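PDB 3QAT: malonyl CoA-acyl carrier protein transacylase from Bartonella henselae, which probably transfers the malonyl group from malonyl-CoA to acyl carrier protein, supplying malonyl-thioester units for fatty acid biosynthesis. Local coordinates for residues V232-N237 against E247-L252; E45-I50 against A65-M70; E27-A32 against E81-N86; E37-A42 against L69-M74; I142-K147 against E187-K192. One frame throughout, in Å; residues are numbered along the deposited sequence.

Interaction 1. Residues V232-N237 against E247-L252; sequences VPLIAN and ERIVSL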
# COMPACT_ATOMS: atom_id res chain seq x y z
N VAL A 232 -13.37 9.86 -7.24
CA VAL A 232 -14.14 9.02 -6.30
C VAL A 232 -13.38 9.03 -4.98
O VAL A 232 -12.18 9.27 -5.00
CB VAL A 232 -14.41 7.59 -6.82
CG1 VAL A 232 -15.07 7.62 -8.21
CG2 VAL A 232 -13.16 6.74 -6.85
N PRO A 233 -14.07 8.82 -3.84
CA PRO A 233 -13.37 9.03 -2.57
C PRO A 233 -12.31 7.99 -2.27
O PRO A 233 -12.43 6.83 -2.67
CB PRO A 233 -14.49 8.91 -1.52
CG PRO A 233 -15.77 9.15 -2.27
CD PRO A 233 -15.52 8.59 -3.64
N LEU A 234 -11.30 8.45 -1.55
CA LEU A 234 -10.29 7.55 -1.00
C LEU A 234 -10.68 7.09 0.41
O LEU A 234 -10.95 7.94 1.29
CB LEU A 234 -8.97 8.32 -0.93
CG LEU A 234 -7.81 7.54 -0.28
CD1 LEU A 234 -7.20 6.53 -1.26
CD2 LEU A 234 -6.75 8.50 0.29
N ILE A 235 -10.67 5.78 0.66
CA ILE A 235 -10.89 5.32 2.04
C ILE A 235 -9.50 5.28 2.70
O ILE A 235 -8.74 4.33 2.51
CB ILE A 235 -11.56 3.93 2.10
CG1 ILE A 235 -12.77 3.84 1.17
CG2 ILE A 235 -11.94 3.60 3.58
CD1 ILE A 235 -13.84 4.96 1.36
N ALA A 236 -9.16 6.34 3.43
CA ALA A 236 -7.80 6.54 3.92
C ALA A 236 -7.41 5.55 4.99
O ALA A 236 -8.21 5.17 5.84
CB ALA A 236 -7.61 7.98 4.44
N ASN A 237 -6.14 5.15 4.97
CA ASN A 237 -5.61 4.20 5.95
C ASN A 237 -5.78 4.66 7.40
O ASN A 237 -5.91 3.82 8.30
CB ASN A 237 -4.08 3.99 5.74
CG ASN A 237 -3.70 3.20 4.50
OD1 ASN A 237 -2.50 3.12 4.23
ND2 ASN A 237 -4.63 2.55 3.81
N GLU A 247 -6.79 18.94 0.77
CA GLU A 247 -6.02 19.44 1.91
C GLU A 247 -6.03 18.44 3.07
O GLU A 247 -5.00 18.18 3.72
CB GLU A 247 -6.56 20.79 2.39
CG GLU A 247 -6.27 21.94 1.44
CD GLU A 247 -6.86 23.26 1.91
OE1 GLU A 247 -7.34 23.34 3.07
OE2 GLU A 247 -6.84 24.22 1.12
N ARG A 248 -7.20 17.88 3.35
CA ARG A 248 -7.30 16.87 4.40
C ARG A 248 -6.56 15.60 4.00
O ARG A 248 -5.87 15.01 4.82
CB ARG A 248 -8.74 16.52 4.72
CG ARG A 248 -8.83 15.49 5.83
CD ARG A 248 -10.19 15.46 6.44
NE ARG A 248 -10.47 14.14 6.99
CZ ARG A 248 -10.11 13.73 8.21
NH1 ARG A 248 -9.45 14.54 9.03
NH2 ARG A 248 -10.43 12.52 8.62
N ILE A 249 -6.70 15.20 2.74
CA ILE A 249 -5.98 14.01 2.23
C ILE A 249 -4.46 14.18 2.42
O ILE A 249 -3.80 13.23 2.86
CB ILE A 249 -6.35 13.71 0.78
CG1 ILE A 249 -7.77 13.14 0.73
CG2 ILE A 249 -5.34 12.75 0.12
CD1 ILE A 249 -8.41 13.12 -0.66
N VAL A 250 -3.91 15.36 2.13
CA VAL A 250 -2.48 15.59 2.38
C VAL A 250 -2.14 15.36 3.85
O VAL A 250 -1.16 14.68 4.18
CB VAL A 250 -2.01 17.00 1.89
CG1 VAL A 250 -0.71 17.45 2.60
CG2 VAL A 250 -1.85 16.99 0.38
N SER A 251 -2.98 15.89 4.76
CA SER A 251 -2.72 15.74 6.18
C SER A 251 -2.73 14.26 6.58
O SER A 251 -1.87 13.80 7.34
CB SER A 251 -3.74 16.55 6.99
OG SER A 251 -3.57 16.33 8.37
N LEU A 252 -3.69 13.52 6.05
CA LEU A 252 -3.82 12.10 6.34
C LEU A 252 -2.69 11.25 5.77
O LEU A 252 -2.31 10.27 6.40
CB LEU A 252 -5.17 11.56 5.86
CG LEU A 252 -6.41 12.15 6.53
CD1 LEU A 252 -7.62 11.77 5.70
CD2 LEU A 252 -6.57 11.65 7.98

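Interaction 2. Residues E45-I50 against A65-M70; sequences EKLSDI and AQPALM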
# COMPACT_ATOMS: atom_id res chain seq x y z
N GLU A 45 15.85 7.92 -14.24
CA GLU A 45 16.48 6.63 -13.92
C GLU A 45 15.79 5.53 -14.69
O GLU A 45 14.57 5.58 -14.82
CB GLU A 45 16.26 6.33 -12.42
CG GLU A 45 17.13 5.22 -11.86
CD GLU A 45 16.62 4.68 -10.53
OE1 GLU A 45 15.50 5.03 -10.09
OE2 GLU A 45 17.36 3.90 -9.93
N LYS A 46 16.54 4.52 -15.13
CA LYS A 46 15.92 3.32 -15.72
C LYS A 46 15.44 2.37 -14.60
O LYS A 46 15.90 1.23 -14.46
CB LYS A 46 16.89 2.60 -16.66
CG LYS A 46 17.13 3.32 -17.98
CD LYS A 46 15.90 3.19 -18.89
CE LYS A 46 16.17 3.71 -20.31
NZ LYS A 46 15.01 3.42 -21.23
N LEU A 47 14.48 2.85 -13.81
CA LEU A 47 13.87 2.02 -12.77
C LEU A 47 13.27 0.76 -13.38
O LEU A 47 13.33 -0.32 -12.77
CB LEU A 47 12.80 2.83 -12.02
CG LEU A 47 12.02 2.04 -10.96
CD1 LEU A 47 12.93 1.50 -9.81
CD2 LEU A 47 10.84 2.88 -10.41
N SER A 48 12.69 0.91 -14.58
CA SER A 48 12.07 -0.23 -15.24
C SER A 48 13.02 -1.43 -15.42
O SER A 48 12.58 -2.57 -15.40
CB SER A 48 11.46 0.19 -16.60
OG SER A 48 12.51 0.67 -17.46
N ASP A 49 14.32 -1.18 -15.59
CA ASP A 49 15.27 -2.30 -15.70
C ASP A 49 15.32 -3.12 -14.40
O ASP A 49 15.43 -4.34 -14.44
CB ASP A 49 16.67 -1.81 -16.07
CG ASP A 49 16.79 -1.45 -17.55
OD1 ASP A 49 16.02 -1.96 -18.39
OD2 ASP A 49 17.72 -0.68 -17.87
N ILE A 50 15.26 -2.44 -13.26
CA ILE A 50 15.22 -3.11 -11.95
C ILE A 50 13.89 -3.85 -11.79
O ILE A 50 13.85 -4.99 -11.33
CB ILE A 50 15.43 -2.08 -10.82
CG1 ILE A 50 16.83 -1.46 -10.90
CG2 ILE A 50 15.14 -2.70 -9.44
CD1 ILE A 50 16.96 -0.16 -10.05
N ALA A 65 10.79 -0.06 -4.67
CA ALA A 65 9.53 -0.78 -4.62
C ALA A 65 8.33 0.17 -4.65
O ALA A 65 7.30 -0.15 -5.22
CB ALA A 65 9.47 -1.66 -3.37
N GLN A 66 8.45 1.34 -4.01
CA GLN A 66 7.26 2.22 -3.93
C GLN A 66 6.88 2.79 -5.33
O GLN A 66 5.77 2.56 -5.77
CB GLN A 66 7.44 3.34 -2.89
CG GLN A 66 7.58 2.78 -1.47
CD GLN A 66 7.40 3.87 -0.41
OE1 GLN A 66 6.55 4.76 -0.55
NE2 GLN A 66 8.18 3.78 0.68
N PRO A 67 7.81 3.50 -6.02
CA PRO A 67 7.39 3.95 -7.35
C PRO A 67 7.15 2.78 -8.30
O PRO A 67 6.25 2.87 -9.18
CB PRO A 67 8.56 4.85 -7.84
CG PRO A 67 9.77 4.41 -6.98
CD PRO A 67 9.15 4.04 -5.64
N ALA A 68 7.89 1.67 -8.14
CA ALA A 68 7.68 0.51 -9.06
C ALA A 68 6.29 -0.12 -8.94
O ALA A 68 5.65 -0.41 -9.95
CB ALA A 68 8.73 -0.58 -8.82
N LEU A 69 5.83 -0.34 -7.71
CA LEU A 69 4.51 -0.94 -7.52
C LEU A 69 3.42 -0.01 -8.04
O LEU A 69 2.43 -0.47 -8.63
CB LEU A 69 4.27 -1.29 -6.04
CG LEU A 69 4.91 -2.65 -5.65
CD1 LEU A 69 5.01 -2.78 -4.13
CD2 LEU A 69 4.08 -3.80 -6.24
N MET A 70 3.59 1.31 -7.81
CA MET A 70 2.62 2.26 -8.33
C MET A 70 2.59 2.19 -9.86
O MET A 70 1.51 2.20 -10.45
CB MET A 70 2.96 3.69 -7.84
CG MET A 70 2.00 4.81 -8.34
SD MET A 70 2.46 5.41 -10.00
CE MET A 70 4.09 6.09 -9.70

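Interaction 3. Residues E27-A32 against E81-N86; sequences EQFVAA and EQLGLN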
# COMPACT_ATOMS: atom_id res chain seq x y z
N GLU A 27 4.47 -5.26 -23.12
CA GLU A 27 4.64 -5.86 -24.46
C GLU A 27 3.32 -5.88 -25.22
O GLU A 27 3.31 -5.76 -26.45
CB GLU A 27 5.23 -7.27 -24.33
CG GLU A 27 6.69 -7.23 -23.89
CD GLU A 27 7.24 -8.59 -23.48
OE1 GLU A 27 6.44 -9.52 -23.21
OE2 GLU A 27 8.48 -8.72 -23.42
N GLN A 28 2.21 -5.98 -24.48
CA GLN A 28 0.86 -6.16 -25.02
C GLN A 28 0.12 -4.84 -25.29
O GLN A 28 -0.71 -4.77 -26.19
CB GLN A 28 0.00 -6.99 -24.05
CG GLN A 28 0.41 -8.45 -23.91
CD GLN A 28 -0.33 -9.14 -22.77
OE1 GLN A 28 -0.57 -8.55 -21.71
NE2 GLN A 28 -0.70 -10.40 -22.99
N PHE A 29 0.43 -3.81 -24.50
CA PHE A 29 -0.30 -2.55 -24.57
C PHE A 29 0.63 -1.36 -24.50
O PHE A 29 1.44 -1.21 -23.54
CB PHE A 29 -1.30 -2.44 -23.40
CG PHE A 29 -2.31 -3.55 -23.35
CD1 PHE A 29 -3.47 -3.47 -24.13
CD2 PHE A 29 -2.12 -4.65 -22.51
CE1 PHE A 29 -4.43 -4.49 -24.08
CE2 PHE A 29 -3.09 -5.69 -22.47
CZ PHE A 29 -4.23 -5.60 -23.25
N VAL A 30 0.52 -0.47 -25.49
CA VAL A 30 1.26 0.79 -25.43
C VAL A 30 0.86 1.62 -24.19
O VAL A 30 1.70 2.34 -23.65
CB VAL A 30 1.14 1.60 -26.78
CG1 VAL A 30 -0.24 2.28 -26.91
CG2 VAL A 30 2.30 2.62 -26.92
N ALA A 31 -0.39 1.49 -23.73
CA ALA A 31 -0.83 2.27 -22.58
C ALA A 31 0.00 1.86 -21.37
O ALA A 31 0.33 2.70 -20.54
CB ALA A 31 -2.32 2.04 -22.30
N ALA A 32 0.33 0.57 -21.27
CA ALA A 32 1.15 0.11 -20.13
C ALA A 32 2.60 0.52 -20.30
O ALA A 32 3.23 1.03 -19.36
CB ALA A 32 1.02 -1.42 -19.96
N GLU A 81 -8.64 1.92 -18.83
CA GLU A 81 -9.22 3.14 -19.38
C GLU A 81 -9.24 3.15 -20.91
O GLU A 81 -10.24 3.57 -21.50
CB GLU A 81 -8.53 4.38 -18.81
CG GLU A 81 -8.81 4.52 -17.32
CD GLU A 81 -8.04 5.66 -16.70
OE1 GLU A 81 -6.91 5.97 -17.16
OE2 GLU A 81 -8.57 6.24 -15.73
N GLN A 82 -8.17 2.67 -21.56
CA GLN A 82 -8.19 2.63 -23.04
C GLN A 82 -9.29 1.70 -23.55
O GLN A 82 -9.90 1.95 -24.60
CB GLN A 82 -6.83 2.21 -23.63
CG GLN A 82 -6.85 2.25 -25.15
CD GLN A 82 -5.49 2.37 -25.83
OE1 GLN A 82 -4.46 2.55 -25.18
NE2 GLN A 82 -5.49 2.27 -27.16
N LEU A 83 -9.54 0.65 -22.78
CA LEU A 83 -10.57 -0.34 -23.10
C LEU A 83 -11.98 0.06 -22.64
O LEU A 83 -12.91 -0.75 -22.73
CB LEU A 83 -10.18 -1.73 -22.59
CG LEU A 83 -8.92 -2.29 -23.26
CD1 LEU A 83 -8.48 -3.60 -22.59
CD2 LEU A 83 -9.07 -2.46 -24.78
N GLY A 84 -12.14 1.30 -22.18
CA GLY A 84 -13.44 1.85 -21.88
C GLY A 84 -13.81 2.11 -20.43
O GLY A 84 -14.93 2.58 -20.17
N LEU A 85 -12.91 1.83 -19.48
CA LEU A 85 -13.24 2.10 -18.08
C LEU A 85 -13.32 3.60 -17.82
O LEU A 85 -12.39 4.34 -18.13
CB LEU A 85 -12.20 1.47 -17.12
CG LEU A 85 -12.39 1.80 -15.63
CD1 LEU A 85 -13.66 1.14 -15.04
CD2 LEU A 85 -11.11 1.45 -14.84
N ASN A 86 -14.45 4.02 -17.24
CA ASN A 86 -14.58 5.34 -16.65
C ASN A 86 -14.66 5.11 -15.14
O ASN A 86 -15.66 4.60 -14.63
CB ASN A 86 -15.85 6.04 -17.16
CG ASN A 86 -15.98 7.47 -16.64
OD1 ASN A 86 -15.92 7.73 -15.43
ND2 ASN A 86 -16.21 8.41 -17.56
O HOH W 1 -2.71 0.29 -25.02

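Interaction 4. Residues E37-A42 against L69-M74; sequences EEVDDA and LMAVSM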
# COMPACT_ATOMS: atom_id res chain seq x y z
N GLU A 37 7.65 4.13 -19.12
CA GLU A 37 8.51 5.14 -19.71
C GLU A 37 8.45 6.47 -18.96
O GLU A 37 9.48 7.11 -18.74
CB GLU A 37 8.12 5.36 -21.17
CG GLU A 37 8.45 4.17 -22.07
CD GLU A 37 7.87 4.33 -23.44
OE1 GLU A 37 7.21 5.37 -23.68
OE2 GLU A 37 8.08 3.45 -24.29
N GLU A 38 7.23 6.89 -18.58
CA GLU A 38 7.06 8.17 -17.91
C GLU A 38 7.64 8.11 -16.50
O GLU A 38 8.27 9.08 -16.05
CB GLU A 38 5.60 8.63 -17.89
CG GLU A 38 5.48 9.98 -17.20
CD GLU A 38 4.13 10.66 -17.35
OE1 GLU A 38 3.21 10.08 -17.96
OE2 GLU A 38 4.00 11.78 -16.82
N VAL A 39 7.38 7.01 -15.80
CA VAL A 39 7.99 6.86 -14.47
C VAL A 39 9.53 6.94 -14.50
O VAL A 39 10.14 7.66 -13.69
CB VAL A 39 7.46 5.61 -13.76
CG1 VAL A 39 8.28 5.33 -12.49
CG2 VAL A 39 5.98 5.82 -13.43
N ASP A 40 10.16 6.24 -15.45
CA ASP A 40 11.62 6.34 -15.63
C ASP A 40 12.03 7.80 -15.86
O ASP A 40 13.00 8.29 -15.28
CB ASP A 40 12.06 5.50 -16.83
CG ASP A 40 12.20 4.02 -16.52
OD1 ASP A 40 12.04 3.60 -15.35
OD2 ASP A 40 12.46 3.27 -17.48
N ASP A 41 11.31 8.49 -16.74
CA ASP A 41 11.63 9.90 -17.02
C ASP A 41 11.51 10.76 -15.78
O ASP A 41 12.39 11.57 -15.47
CB ASP A 41 10.73 10.45 -18.13
CG ASP A 41 11.05 11.89 -18.45
OD1 ASP A 41 12.02 12.13 -19.18
OD2 ASP A 41 10.33 12.77 -17.97
N ALA A 42 10.42 10.55 -15.04
CA ALA A 42 10.10 11.36 -13.87
C ALA A 42 11.19 11.24 -12.81
O ALA A 42 11.46 12.21 -12.08
CB ALA A 42 8.75 10.91 -13.27
N LEU A 69 5.83 -0.34 -7.71
CA LEU A 69 4.51 -0.94 -7.52
C LEU A 69 3.42 -0.01 -8.04
O LEU A 69 2.43 -0.47 -8.63
CB LEU A 69 4.27 -1.29 -6.04
CG LEU A 69 4.91 -2.65 -5.65
CD1 LEU A 69 5.01 -2.78 -4.13
CD2 LEU A 69 4.08 -3.80 -6.24
N MET A 70 3.59 1.31 -7.81
CA MET A 70 2.62 2.26 -8.33
C MET A 70 2.59 2.19 -9.86
O MET A 70 1.51 2.20 -10.45
CB MET A 70 2.96 3.69 -7.84
CG MET A 70 2.00 4.81 -8.34
SD MET A 70 2.46 5.41 -10.00
CE MET A 70 4.09 6.09 -9.70
N ALA A 71 3.76 2.08 -10.49
CA ALA A 71 3.82 2.02 -11.98
C ALA A 71 3.01 0.81 -12.48
O ALA A 71 2.26 0.94 -13.44
CB ALA A 71 5.25 1.92 -12.46
N VAL A 72 3.19 -0.35 -11.86
CA VAL A 72 2.44 -1.53 -12.30
C VAL A 72 0.94 -1.27 -12.15
O VAL A 72 0.17 -1.55 -13.08
CB VAL A 72 2.85 -2.78 -11.51
CG1 VAL A 72 1.98 -3.99 -11.92
CG2 VAL A 72 4.34 -3.07 -11.75
N SER A 73 0.51 -0.73 -11.01
CA SER A 73 -0.90 -0.43 -10.81
C SER A 73 -1.44 0.54 -11.86
O SER A 73 -2.51 0.33 -12.45
CB SER A 73 -1.18 0.12 -9.41
OG SER A 73 -1.07 -0.89 -8.42
N MET A 74 -0.68 1.61 -12.09
CA MET A 74 -1.13 2.63 -13.07
C MET A 74 -1.10 2.11 -14.51
O MET A 74 -1.94 2.50 -15.32
CB MET A 74 -0.32 3.92 -12.93
CG MET A 74 -0.76 4.74 -11.70
SD MET A 74 -2.54 5.13 -11.66
CE MET A 74 -2.77 5.97 -13.23

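Interaction 5. Residues I142-K147 against E187-K192; sequences IGLDEK and EVASQK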
# COMPACT_ATOMS: atom_id res chain seq x y z
N ILE A 142 0.60 -13.61 13.61
CA ILE A 142 -0.71 -14.17 13.28
C ILE A 142 -1.34 -14.82 14.51
O ILE A 142 -0.66 -15.56 15.24
CB ILE A 142 -0.63 -15.24 12.19
CG1 ILE A 142 0.03 -14.67 10.94
CG2 ILE A 142 -2.05 -15.74 11.82
CD1 ILE A 142 0.28 -15.72 9.90
N GLY A 143 -2.61 -14.50 14.75
CA GLY A 143 -3.45 -15.24 15.71
C GLY A 143 -3.78 -14.51 16.99
O GLY A 143 -4.51 -15.05 17.85
N LEU A 144 -3.24 -13.31 17.16
CA LEU A 144 -3.58 -12.48 18.32
C LEU A 144 -4.41 -11.28 17.89
O LEU A 144 -4.09 -10.63 16.90
CB LEU A 144 -2.32 -12.00 19.05
CG LEU A 144 -1.35 -13.08 19.54
CD1 LEU A 144 -0.10 -12.45 20.17
CD2 LEU A 144 -2.04 -14.05 20.52
N ASP A 145 -5.46 -10.97 18.65
CA ASP A 145 -6.28 -9.81 18.27
C ASP A 145 -5.58 -8.51 18.64
O ASP A 145 -4.60 -8.51 19.38
CB ASP A 145 -7.72 -9.90 18.84
CG ASP A 145 -7.78 -9.85 20.34
OD1 ASP A 145 -6.87 -9.28 20.98
OD2 ASP A 145 -8.76 -10.39 20.91
N GLU A 146 -6.10 -7.41 18.11
CA GLU A 146 -5.53 -6.09 18.30
C GLU A 146 -5.34 -5.73 19.77
O GLU A 146 -4.28 -5.22 20.16
CB GLU A 146 -6.46 -5.09 17.65
CG GLU A 146 -5.81 -3.83 17.20
CD GLU A 146 -6.55 -3.23 16.03
OE1 GLU A 146 -7.80 -3.38 15.96
OE2 GLU A 146 -5.87 -2.59 15.18
N LYS A 147 -6.36 -5.98 20.58
CA LYS A 147 -6.30 -5.72 22.02
C LYS A 147 -5.11 -6.41 22.69
O LYS A 147 -4.36 -5.77 23.44
CB LYS A 147 -7.62 -6.14 22.71
N GLU A 187 8.90 -12.56 21.37
CA GLU A 187 8.98 -13.58 22.43
C GLU A 187 7.65 -13.68 23.18
O GLU A 187 7.13 -14.79 23.35
CB GLU A 187 10.12 -13.24 23.41
CG GLU A 187 11.49 -13.31 22.77
CD GLU A 187 12.58 -12.66 23.61
OE1 GLU A 187 12.28 -12.11 24.70
OE2 GLU A 187 13.76 -12.70 23.19
N VAL A 188 7.10 -12.53 23.56
CA VAL A 188 5.83 -12.50 24.30
C VAL A 188 4.67 -13.04 23.45
O VAL A 188 3.86 -13.84 23.90
CB VAL A 188 5.51 -11.10 24.85
CG1 VAL A 188 4.17 -11.12 25.59
CG2 VAL A 188 6.63 -10.63 25.81
N ALA A 189 4.61 -12.62 22.19
CA ALA A 189 3.56 -13.13 21.30
C ALA A 189 3.59 -14.65 21.16
O ALA A 189 2.53 -15.30 21.18
CB ALA A 189 3.69 -12.48 19.92
N SER A 190 4.80 -15.20 21.02
CA SER A 190 5.01 -16.64 20.93
C SER A 190 4.55 -17.34 22.22
O SER A 190 3.88 -18.37 22.17
CB SER A 190 6.50 -16.93 20.70
OG SER A 190 6.71 -18.31 20.48
N GLN A 191 4.92 -16.76 23.36
CA GLN A 191 4.52 -17.30 24.67
C GLN A 191 3.00 -17.31 24.81
O GLN A 191 2.41 -18.28 25.28
CB GLN A 191 5.17 -16.50 25.81
CG GLN A 191 4.61 -16.83 27.22
CD GLN A 191 3.48 -15.90 27.63
OE1 GLN A 191 2.34 -16.35 27.87
NE2 GLN A 191 3.78 -14.62 27.74
N LYS A 192 2.36 -16.23 24.36
CA LYS A 192 0.89 -16.15 24.41
C LYS A 192 0.15 -17.03 23.42
O LYS A 192 -1.08 -17.08 23.44
CB LYS A 192 0.44 -14.70 24.22
CG LYS A 192 0.80 -13.81 25.39
CD LYS A 192 0.19 -12.42 25.21
CE LYS A 192 0.46 -11.53 26.41
NZ LYS A 192 -0.38 -11.88 27.61

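Interaction 1. Residues V232-N237 against E247-L252
Ala236 and Leu252 make the closer of two apolar meetings, Ala236 CB lying 4.0 Å from Leu252 CD1. The second is looser: Leu234 CD2 comes within 4.5 Å of Ile249 CG2. Leu234 aims its side chain at the helix, its CG pointing opposite the backbone N (chi1 176°), whereas the CB of Ile249 starts off obliquely and its branch atoms close the gap. Alanine suits its place because Leu252 does the reaching, and one methyl is enough to meet its CD1 where the backbones come nearest; the branched residues fill the wider spacing beside it. Ile249 and Leu252 stand three apart, on one side of helix 246-258, which thus packs over the short strand 234-235. This strand pairs with strand 242-243 in a two-stranded antiparallel sheet, and strand 242-243 leads on into the helix. Helix 100-107 adds to the apolar layer through Leu105, which both Leu234 and Ile249 touch. Polar bonds go to partners outside the two segments. Arg248 NE forms a salt bridge with Glu243, and one face of its guanidinium carries Leu252 CD1, 3.8 Å above the plane. Asn237 bonds Ser98 N and Gln256 through OD1 and Gly96 O through ND2, next to the probable nucleophile elbow.

Interaction 2. Residues E45-I50 against A65-M70
In the helical part of the acyltransferase domain, the start of helix 47-53 packs against helix 62-82 at its proline kink, with Leu47 set over Pro67 and Ala68. The kink follows from chemistry: the nitrogen of Pro67 carries no hydrogen, so the bond it would have made to the preceding turn is missing. The helix nevertheless carries on, and bonds that span the proline, Leu69 N to Ala65 O at 2.9 Å and Met70 N to Gln66 O, hold it together.

Leu47 owes its position to the turn before it. Lys46 is the centre of an inverse gamma turn, closed by a weak bond from Leu47 N to Glu45 O, and this turns the chain into helix 47-53. The leucine then extends straight across, CG trans to the N (chi1 176°), and meets the proline ring at about a right angle. A branched apolar residue fits here because what it meets on helix 62-82 is apolar carbon and backbone, and alanine at 68 lets the two helices approach, the CA atoms of Leu47 and Ala68 being 7.4 Å apart. Around the pair, Val39 touches Leu47, Leu43 touches Pro67 and Leu59 touches Ala68, which leaves all three buried. The polar neighbours of the turn are directed elsewhere: Ser48 OG bonds to Asp40, and Glu45 forms a salt bridge with Arg121.

One methyl makes every contact: Leu47 CD2 sits 3.9 Å from Pro67 CG, 3.9 Å from Ala68 N and 4.4 Å from Ala68 CB.

Interaction 3. Residues E27-A32 against E81-N86
A single water joins Ala31 to Gln82, and it is the polar link between the two segments. It accepts the backbone N-H of Ala31 at 2.9 Å from that N. In turn it donates to the amide oxygen of Gln82, OE1, also 2.9 Å away. Its place is consistent with Ala31 lying in the first turn of helix 30-43, where backbone N-H groups lack carbonyls of a preceding turn. The N-cap residue, Phe29, has a hydrocarbon side chain, which cannot accept a bond as a polar N-cap side chain would. Gln82 reaches the water by swinging CG to the far side of CB from its own N (chi1 -177°) and running extended beyond. The same OE1 comes to 3.6 Å from Ala31 CB, so the small methyl lies beside the carboxamide without blocking it. A long amide suits this exposed helix end: it spans the gap and can hold water at its tip.

Apolar packing is lighter. Phe29 CE1 meets Leu83 CD1 at 4.4 Å, the methyl approaching the ring obliquely.

Leu83 is held where helix 62-82 stops in a Schellman motif, with Gly84 N bonded to Glu81 O and Leu85 N to Met80 O. Gly84 has positive phi (111°), a conformation that glycine adopts readily. The contact thus lies at the break between helices 23-28 and 30-43, facing the C-terminal end of helix 62-82, whose Val79 also touches Phe29, while helix 306-316 lies against Leu83 through Glu310 and Leu313.

Interaction 4. Residues E37-A42 against L69-M74
Val39 dominates this meeting of helices 30-43 and 62-82, a piece of helix-helix packing in the helical part of the acyltransferase domain, reaching both Ala71 and Met70 with one methyl. Val39 CG2 lies 4.1 Å from Ala71 CB. The same CG2 is 4.2 Å from Met70 CE. Only one of valine's branches works across this contact: with chi1 at 170°, CG1 is turned away from the backbone N, while CG2 lies beside that nitrogen and does the touching.

Ala71 is directly opposite, and the CA atoms of Val39 and Ala71 are 6.9 Å apart. Alanine suits that short spacing, its one methyl meeting the valine without holding the helices apart. Phe36, one turn earlier on helix 30-43, also touches Ala71.

Met70 comes in from the flank. Its CB does not point at the other helix, but the chain bends at chi2 (-84°) and chi3 (-63°) and brings the terminal methyl round to Val39. The flexible, unbranched thioether suits this bend, and it lies among Leu113, Thr116 and Leu120 of helix 113-129 and Ser103 of helix 100-107, joining several helices at one buried point.

Polar residues of helix 30-43 find partners elsewhere, Asp40 with Ser48 and Glu38 with Thr114. The interface itself has no hydrogen bond or charge pair, so the two helices are joined here by methyl contacts alone, with dispersion and burial of apolar surface as the binding forces.

Interaction 5. Residues I142-K147 against E187-K192
Leu144 against Ala189 belongs to the small subdomain, whose strand order and two helices fit a ferredoxin-like fold: the linker from strand 136-142 to helix 146-155 meets the end of helix 179-191. Leu144 supplies most of the packing. Its CG is turned to the N side (chi1 -57°), and with chi2 at 177° the side chain is carried out toward the helix so that its two methyls have separate targets. Leucine suits the spot because it is buried and must span a CA separation of 7.8 Å to Ala189, whose single methyl leaves the helix at a slant. Ile152 of helix 146-155 touches both residues, and Val149 touches Leu144.

The backbone before and after the leucine is specialised. Gly143 has positive phi (108°), a backbone shape that comes easily to a residue without a side chain. Asp145 takes the N-cap of helix 146-155: its OD1 accepts the N-H of Asp148 in the first turn. Glu146, one residue on, forms salt bridges with Arg260 and Arg264, which tie the start of this helix to another part of the chain.

Lys192, just past helix 179-191, begins toward the linker, but its long aliphatic chain then carries the ammonium away. What it offers Leu144 at close range is backbone: Leu144 CD2 lies 4.3 Å from Lys192 O. The other methyl, Leu144 CD1, settles 3.8 Å from Ala189 CB and 3.9 Å from Ala189 CA.

Starting from the N terminus, interaction 3 closes the widest of the early loops, from the break before helix 30-43 to the end of helix 62-82. Interaction 4 is nested inside it, using the same two helices, and interaction 2 lies within it too; interactions 2 and 4 share Leu69 and Met70, and their first segments are joined by Ser48 to Asp40. Together these three fasten the N-terminal helices along helix 62-82. Interaction 5 follows in series and closes a loop within the ferredoxin-like part, bringing the approach to helix 146-155 against the end of helix 179-191. Interaction 1 closes last, a short loop returning to the large subdomain near the probable nucleophile elbow.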